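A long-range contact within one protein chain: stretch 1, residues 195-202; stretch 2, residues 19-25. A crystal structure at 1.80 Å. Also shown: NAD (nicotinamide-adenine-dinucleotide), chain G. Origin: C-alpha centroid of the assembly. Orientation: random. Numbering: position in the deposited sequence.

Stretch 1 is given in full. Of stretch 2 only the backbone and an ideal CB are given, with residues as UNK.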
ATOM      1  N   ASN C 195      21.131  -4.561  14.784  1.00 20.59           N
ATOM      2  CA  ASN C 195      21.665  -5.807  15.336  1.00 22.83           C
ATOM      3  C   ASN C 195      23.146  -5.993  15.019  1.00 22.91           C
ATOM      4  O   ASN C 195      23.578  -7.074  14.614  1.00 23.16           O
ATOM      5  CB  ASN C 195      20.882  -6.987  14.769  1.00 25.93           C
ATOM      6  CG  ASN C 195      19.395  -6.707  14.688  1.00 30.45           C
ATOM      7  OD1 ASN C 195      18.717  -6.568  15.707  1.00 29.40           O
ATOM      8  ND2 ASN C 195      18.882  -6.606  13.467  1.00 32.65           N
ATOM      9  N   VAL C 196      23.923  -4.938  15.210  1.00 22.65           N
ATOM     10  CA  VAL C 196      25.344  -4.987  14.922  1.00 25.49           C
ATOM     11  C   VAL C 196      26.132  -5.534  16.104  1.00 21.50           C
ATOM     12  O   VAL C 196      25.944  -5.102  17.246  1.00 20.43           O
ATOM     13  CB  VAL C 196      25.863  -3.583  14.564  1.00 26.29           C
ATOM     14  CG1 VAL C 196      27.331  -3.638  14.254  1.00 30.76           C
ATOM     15  CG2 VAL C 196      25.090  -3.038  13.373  1.00 29.11           C
ATOM     16  N   ILE C 197      27.004  -6.501  15.832  1.00 20.50           N
ATOM     17  CA  ILE C 197      27.826  -7.096  16.874  1.00 21.20           C
ATOM     18  C   ILE C 197      29.288  -7.148  16.439  1.00 21.06           C
ATOM     19  O   ILE C 197      29.603  -7.106  15.248  1.00 19.95           O
ATOM     20  CB  ILE C 197      27.347  -8.525  17.233  1.00 22.02           C
ATOM     21  CG1 ILE C 197      27.275  -9.388  15.969  1.00 23.27           C
ATOM     22  CG2 ILE C 197      25.992  -8.453  17.946  1.00 22.89           C
ATOM     23  CD1 ILE C 197      26.920 -10.846  16.231  1.00 24.79           C
ATOM     24  N   GLY C 198      30.182  -7.228  17.415  1.00 19.24           N
ATOM     25  CA  GLY C 198      31.594  -7.278  17.109  1.00 22.21           C
ATOM     26  C   GLY C 198      32.453  -7.054  18.338  1.00 22.25           C
ATOM     27  O   GLY C 198      31.955  -6.728  19.414  1.00 21.55           O
ATOM     28  N   GLY C 199      33.756  -7.246  18.187  1.00 21.90           N
ATOM     29  CA  GLY C 199      34.630  -7.019  19.317  1.00 21.26           C
ATOM     30  C   GLY C 199      34.632  -5.527  19.600  1.00 21.68           C
ATOM     31  O   GLY C 199      34.524  -4.717  18.674  1.00 21.13           O
ATOM     32  N   GLY C 200      34.729  -5.153  20.870  1.00 22.49           N
ATOM     33  CA  GLY C 200      34.771  -3.739  21.197  1.00 23.24           C
ATOM     34  C   GLY C 200      33.474  -3.023  21.536  1.00 23.55           C
ATOM     35  O   GLY C 200      33.481  -1.802  21.690  1.00 23.51           O
ATOM     36  N   ASP C 201      32.360  -3.739  21.630  1.00 25.08           N
ATOM     37  CA  ASP C 201      31.119  -3.072  21.999  1.00 27.79           C
ATOM     38  C   ASP C 201      30.853  -3.381  23.458  1.00 24.98           C
ATOM     39  O   ASP C 201      30.584  -4.521  23.824  1.00 24.95           O
ATOM     40  CB  ASP C 201      29.943  -3.537  21.143  1.00 31.70           C
ATOM     41  CG  ASP C 201      28.648  -2.822  21.507  1.00 37.24           C
ATOM     42  OD1 ASP C 201      28.719  -1.705  22.069  1.00 39.70           O
ATOM     43  OD2 ASP C 201      27.567  -3.367  21.219  1.00 40.31           O
ATOM     44  N   TRP C 202      30.950  -2.359  24.295  1.00 24.32           N
ATOM     45  CA  TRP C 202      30.738  -2.540  25.717  1.00 23.46           C
ATOM     46  C   TRP C 202      29.424  -1.957  26.209  1.00 24.06           C
ATOM     47  O   TRP C 202      29.267  -1.646  27.390  1.00 24.21           O
ATOM     48  CB  TRP C 202      31.926  -1.952  26.483  1.00 23.38           C
ATOM     49  CG  TRP C 202      33.070  -2.932  26.602  1.00 25.15           C
ATOM     50  CD1 TRP C 202      33.139  -4.010  27.444  1.00 23.71           C
ATOM     51  CD2 TRP C 202      34.283  -2.943  25.836  1.00 23.25           C
ATOM     52  NE1 TRP C 202      34.321  -4.690  27.249  1.00 25.92           N
ATOM     53  CE2 TRP C 202      35.041  -4.056  26.269  1.00 24.75           C
ATOM     54  CE3 TRP C 202      34.805  -2.122  24.828  1.00 24.15           C
ATOM     55  CZ2 TRP C 202      36.295  -4.367  25.726  1.00 26.10           C
ATOM     56  CZ3 TRP C 202      36.055  -2.432  24.289  1.00 25.03           C
ATOM     57  CH2 TRP C 202      36.783  -3.545  24.740  1.00 24.13           C
ATOM     58  N   UNK C  19      32.232   6.079  19.359  1.00 17.48           N
ATOM     59  CA  UNK C  19      31.360   4.956  19.655  1.00 19.47           C
ATOM     60  C   UNK C  19      31.800   3.654  19.006  1.00 19.52           C
ATOM     61  O   UNK C  19      32.864   3.578  18.384  1.00 20.33           O
ATOM     62  CB  UNK C  19      29.934   5.286  19.211  1.00 19.47           C
ATOM     63  N   UNK C  20      30.963   2.631  19.146  1.00 18.36           N
ATOM     64  CA  UNK C  20      31.241   1.305  18.602  1.00 18.13           C
ATOM     65  C   UNK C  20      31.373   1.283  17.082  1.00 17.07           C
ATOM     66  O   UNK C  20      32.444   0.974  16.551  1.00 18.27           O
ATOM     67  CB  UNK C  20      30.135   0.337  19.026  1.00 18.13           C
ATOM     68  N   UNK C  21      30.294   1.603  16.372  1.00 18.05           N
ATOM     69  CA  UNK C  21      30.338   1.598  14.914  1.00 19.03           C
ATOM     70  C   UNK C  21      31.268   2.676  14.380  1.00 19.84           C
ATOM     71  O   UNK C  21      32.001   2.452  13.415  1.00 19.04           O
ATOM     72  CB  UNK C  21      28.933   1.790  14.340  1.00 19.03           C
ATOM     73  N   UNK C  22      31.232   3.844  15.011  1.00 19.03           N
ATOM     74  CA  UNK C  22      32.070   4.949  14.588  1.00 20.02           C
ATOM     75  C   UNK C  22      33.551   4.654  14.708  1.00 19.12           C
ATOM     76  O   UNK C  22      34.338   5.083  13.864  1.00 17.66           O
ATOM     77  CB  UNK C  22      31.731   6.197  15.405  1.00 20.02           C
ATOM     78  N   UNK C  23      33.926   3.939  15.764  1.00 18.24           N
ATOM     79  CA  UNK C  23      35.319   3.585  15.969  1.00 20.01           C
ATOM     80  C   UNK C  23      35.795   2.630  14.892  1.00 20.44           C
ATOM     81  O   UNK C  23      36.857   2.827  14.298  1.00 21.80           O
ATOM     82  CB  UNK C  23      35.518   2.965  17.354  1.00 20.01           C
ATOM     83  N   UNK C  24      35.020   1.584  14.625  1.00 19.21           N
ATOM     84  CA  UNK C  24      35.427   0.644  13.582  1.00 20.34           C
ATOM     85  C   UNK C  24      35.513   1.352  12.231  1.00 18.48           C
ATOM     86  O   UNK C  24      36.446   1.118  11.466  1.00 19.60           O
ATOM     87  CB  UNK C  24      34.450  -0.531  13.506  1.00 20.34           C
ATOM     88  N   UNK C  25      34.551   2.224  11.938  1.00 18.41           N
ATOM     89  CA  UNK C  25      34.573   2.946  10.667  1.00 18.19           C
ATOM     90  C   UNK C  25      35.790   3.869  10.574  1.00 19.66           C
ATOM     91  O   UNK C  25      36.457   3.926   9.533  1.00 19.22           O
ATOM     92  CB  UNK C  25      33.286   3.755  10.496  1.00 18.19           C
TER
HETATM   93  PA  NAD G 360      27.509   4.029  20.473  1.00 19.30           P
HETATM   94  O1A NAD G 360      26.772   4.467  21.678  1.00 17.42           O
HETATM   95  O2A NAD G 360      28.681   3.138  20.681  1.00 16.65           O
HETATM   96  O5B NAD G 360      28.004   5.300  19.621  1.00 17.95           O
HETATM   97  C5B NAD G 360      27.208   6.509  19.641  1.00 20.21           C
HETATM   98  C4B NAD G 360      28.063   7.731  19.301  1.00 18.90           C
HETATM   99  O4B NAD G 360      27.110   8.814  19.397  1.00 19.17           O
HETATM  100  C3B NAD G 360      29.131   8.019  20.345  1.00 17.88           C
HETATM  101  O3B NAD G 360      30.366   8.242  19.635  1.00 15.33           O
HETATM  102  C2B NAD G 360      28.583   9.243  21.055  1.00 17.82           C
HETATM  103  O2B NAD G 360      29.615  10.072  21.660  1.00 18.41           O
HETATM  104  C1B NAD G 360      27.793   9.904  19.955  1.00 18.30           C
HETATM  105  N9A NAD G 360      26.821  10.860  20.461  1.00 19.67           N
HETATM  106  C8A NAD G 360      25.659  10.600  21.140  1.00 19.70           C
HETATM  107  N7A NAD G 360      24.988  11.696  21.483  1.00 19.19           N
HETATM  108  C5A NAD G 360      25.767  12.728  20.996  1.00 20.48           C
HETATM  109  C6A NAD G 360      25.602  14.129  21.042  1.00 19.75           C
HETATM  110  N6A NAD G 360      24.600  14.778  21.597  1.00 21.75           N
HETATM  111  N1A NAD G 360      26.572  14.900  20.456  1.00 21.22           N
HETATM  112  C2A NAD G 360      27.633  14.254  19.870  1.00 19.89           C
HETATM  113  N3A NAD G 360      27.891  12.968  19.768  1.00 20.28           N
HETATM  114  C4A NAD G 360      26.906  12.238  20.359  1.00 19.51           C
HETATM  115  O3  NAD G 360      26.490   3.367  19.494  1.00 18.33           O
HETATM  116  PN  NAD G 360      26.704   2.666  18.031  1.00 24.80           P
HETATM  117  O1N NAD G 360      26.310   1.269  18.238  1.00 20.03           O
HETATM  118  O2N NAD G 360      28.128   2.828  17.641  1.00 20.63           O
HETATM  119  O5D NAD G 360      25.639   3.410  17.128  1.00 22.27           O
HETATM  120  C5D NAD G 360      26.140   4.171  16.023  1.00 19.96           C
HETATM  121  C4D NAD G 360      24.986   4.742  15.223  1.00 20.25           C
HETATM  122  O4D NAD G 360      24.307   3.572  14.657  1.00 18.53           O
HETATM  123  C3D NAD G 360      23.883   5.504  15.958  1.00 19.84           C
HETATM  124  O3D NAD G 360      23.323   6.471  15.048  1.00 18.57           O
HETATM  125  C2D NAD G 360      22.884   4.399  16.271  1.00 18.41           C
HETATM  126  O2D NAD G 360      21.581   4.954  16.521  1.00 14.64           O
HETATM  127  C1D NAD G 360      22.940   3.595  14.999  1.00 20.09           C
HETATM  128  N1N NAD G 360      22.428   2.241  15.179  1.00 19.94           N
HETATM  129  C2N NAD G 360      23.160   1.231  15.826  1.00 19.79           C
HETATM  130  C3N NAD G 360      22.636  -0.168  15.913  1.00 21.71           C
HETATM  131  C7N NAD G 360      23.492  -1.179  16.559  1.00 22.33           C
HETATM  132  O7N NAD G 360      23.050  -2.338  16.600  1.00 21.74           O
HETATM  133  N7N NAD G 360      24.701  -0.903  17.090  1.00 21.40           N
HETATM  134  C4N NAD G 360      21.232  -0.447  15.425  1.00 21.57           C
HETATM  135  C5N NAD G 360      20.585   0.743  14.791  1.00 21.82           C
HETATM  136  C6N NAD G 360      21.124   1.938  14.678  1.00 20.82           C

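Position 19 lies right before a helix, and a CB here would point sideways to stretch 1. The nearest obstacle is the cofactor: an ideal CB at 19 would stand 2.0 Å from NAD O5B, an outright clash. Any side chain is therefore excluded, and the residue is glycine, G19. As the N-cap residue it accepts the first backbone hydrogen bond of the helix at its carbonyl oxygen.

Position 20 opens the helix and directs its CA-to-CB bond toward stretch 1. The ideal CB lies 3.9 Å from D201 OD1, so a side chain leaving it enters the space between V196 and the turn formed by G198 to D201. The walls are mixed: a methyl group of V196, the methylene of D201, and the backbone of the three glycines. A sizeable apolar group is called for; leucine, methionine or an aromatic residue could be considered, and a flat ring suits a site with a methylene to cover its face and backbone to meet its edge. The residue is F20, with chi1 t. D201 CB sits over one face of its ring, 3.4 Å from the ring centroid and 13° off the normal, a CH-pi contact. The ring edge meets the backbone, with F20 CZ 3.6 Å from G198 N and F20 CE1 3.5 Å from G199 O, while V196 CG1 packs 3.7 Å from F20 CE2. The absence of a side chain at G198 matters, since an ideal CB there would lie a tight 3.3 Å from F20 CZ. The backbone serves the cofactor as well: F20 N donates a hydrogen bond to NAD O2A at 2.8 Å.

At position 21 the CA-to-CB bond points sideways, and stretch 1 offers nothing within 5.5 Å of the ideal CB. A long, flexible chain could still pass by V196; lysine, arginine, glutamine or methionine would reach. The residue is K21, whose end comes nearer than its start: K21 CD lies 4.3 Å from V196 CG2, and the amino group bonds elsewhere in the structure. K21 N donates to NAD O2N at 2.8 Å.

Positions 22 and 23 are out of reach of stretch 1, which sets no preference at either. At 23 an ideal CB would clash with G19 O at 2.9 Å, which favours glycine; at 22 the choice is free as far as stretch 1 goes. The residues are G22 and G23, and G23 N donates to that same oxygen.

Position 24, one helical turn after 20, again points toward stretch 1, but from farther off, with nothing of stretch 1 within 5.5 Å of the ideal CB. The carbonyl of G199 offers an acceptor, so a long side chain bearing a donor suits: arginine, lysine, glutamine or tryptophan. The residue is W24, whose NE1 donates a hydrogen bond to G199 O at 2.9 Å. The oxygen lies near the plane of the indole, at its edge.

Position 25 is out of reach, so stretch 1 leaves its identity open. It is L25.

Stretch 2, residues 19-25: GFKGGWL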
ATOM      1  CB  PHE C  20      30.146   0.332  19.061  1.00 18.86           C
ATOM      2  CG  PHE C  20      30.261  -1.052  18.475  1.00 19.36           C
ATOM      3  CD1 PHE C  20      31.429  -1.799  18.627  1.00 19.37           C
ATOM      4  CD2 PHE C  20      29.177  -1.626  17.815  1.00 20.44           C
ATOM      5  CE1 PHE C  20      31.517  -3.106  18.133  1.00 19.68           C
ATOM      6  CE2 PHE C  20      29.247  -2.931  17.316  1.00 20.67           C
ATOM      7  CZ  PHE C  20      30.421  -3.674  17.477  1.00 21.34           C
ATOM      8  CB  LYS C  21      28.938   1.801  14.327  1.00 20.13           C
ATOM      9  CG  LYS C  21      27.968   0.658  14.623  1.00 23.52           C
ATOM     10  CD  LYS C  21      26.585   0.930  14.055  1.00 25.64           C
ATOM     11  CE  LYS C  21      26.609   1.043  12.536  1.00 27.61           C
ATOM     12  NZ  LYS C  21      25.256   1.317  11.967  1.00 27.94           N
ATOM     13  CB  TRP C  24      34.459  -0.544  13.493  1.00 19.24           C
ATOM     14  CG  TRP C  24      34.722  -1.611  14.525  1.00 20.54           C
ATOM     15  CD1 TRP C  24      34.038  -1.825  15.680  1.00 21.25           C
ATOM     16  CD2 TRP C  24      35.761  -2.598  14.485  1.00 20.58           C
ATOM     17  NE1 TRP C  24      34.582  -2.891  16.369  1.00 22.63           N
ATOM     18  CE2 TRP C  24      35.643  -3.381  15.654  1.00 21.98           C
ATOM     19  CE3 TRP C  24      36.783  -2.895  13.570  1.00 22.95           C
ATOM     20  CZ2 TRP C  24      36.509  -4.448  15.937  1.00 22.47           C
ATOM     21  CZ3 TRP C  24      37.648  -3.957  13.850  1.00 22.17           C
ATOM     22  CH2 TRP C  24      37.501  -4.719  15.026  1.00 23.47           C
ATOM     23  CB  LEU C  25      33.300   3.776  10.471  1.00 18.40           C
ATOM     24  CG  LEU C  25      33.252   4.525   9.128  1.00 19.87           C
ATOM     25  CD1 LEU C  25      33.261   3.524   7.977  1.00 20.92           C
ATOM     26  CD2 LEU C  25      32.007   5.400   9.050  1.00 20.58           C
TER
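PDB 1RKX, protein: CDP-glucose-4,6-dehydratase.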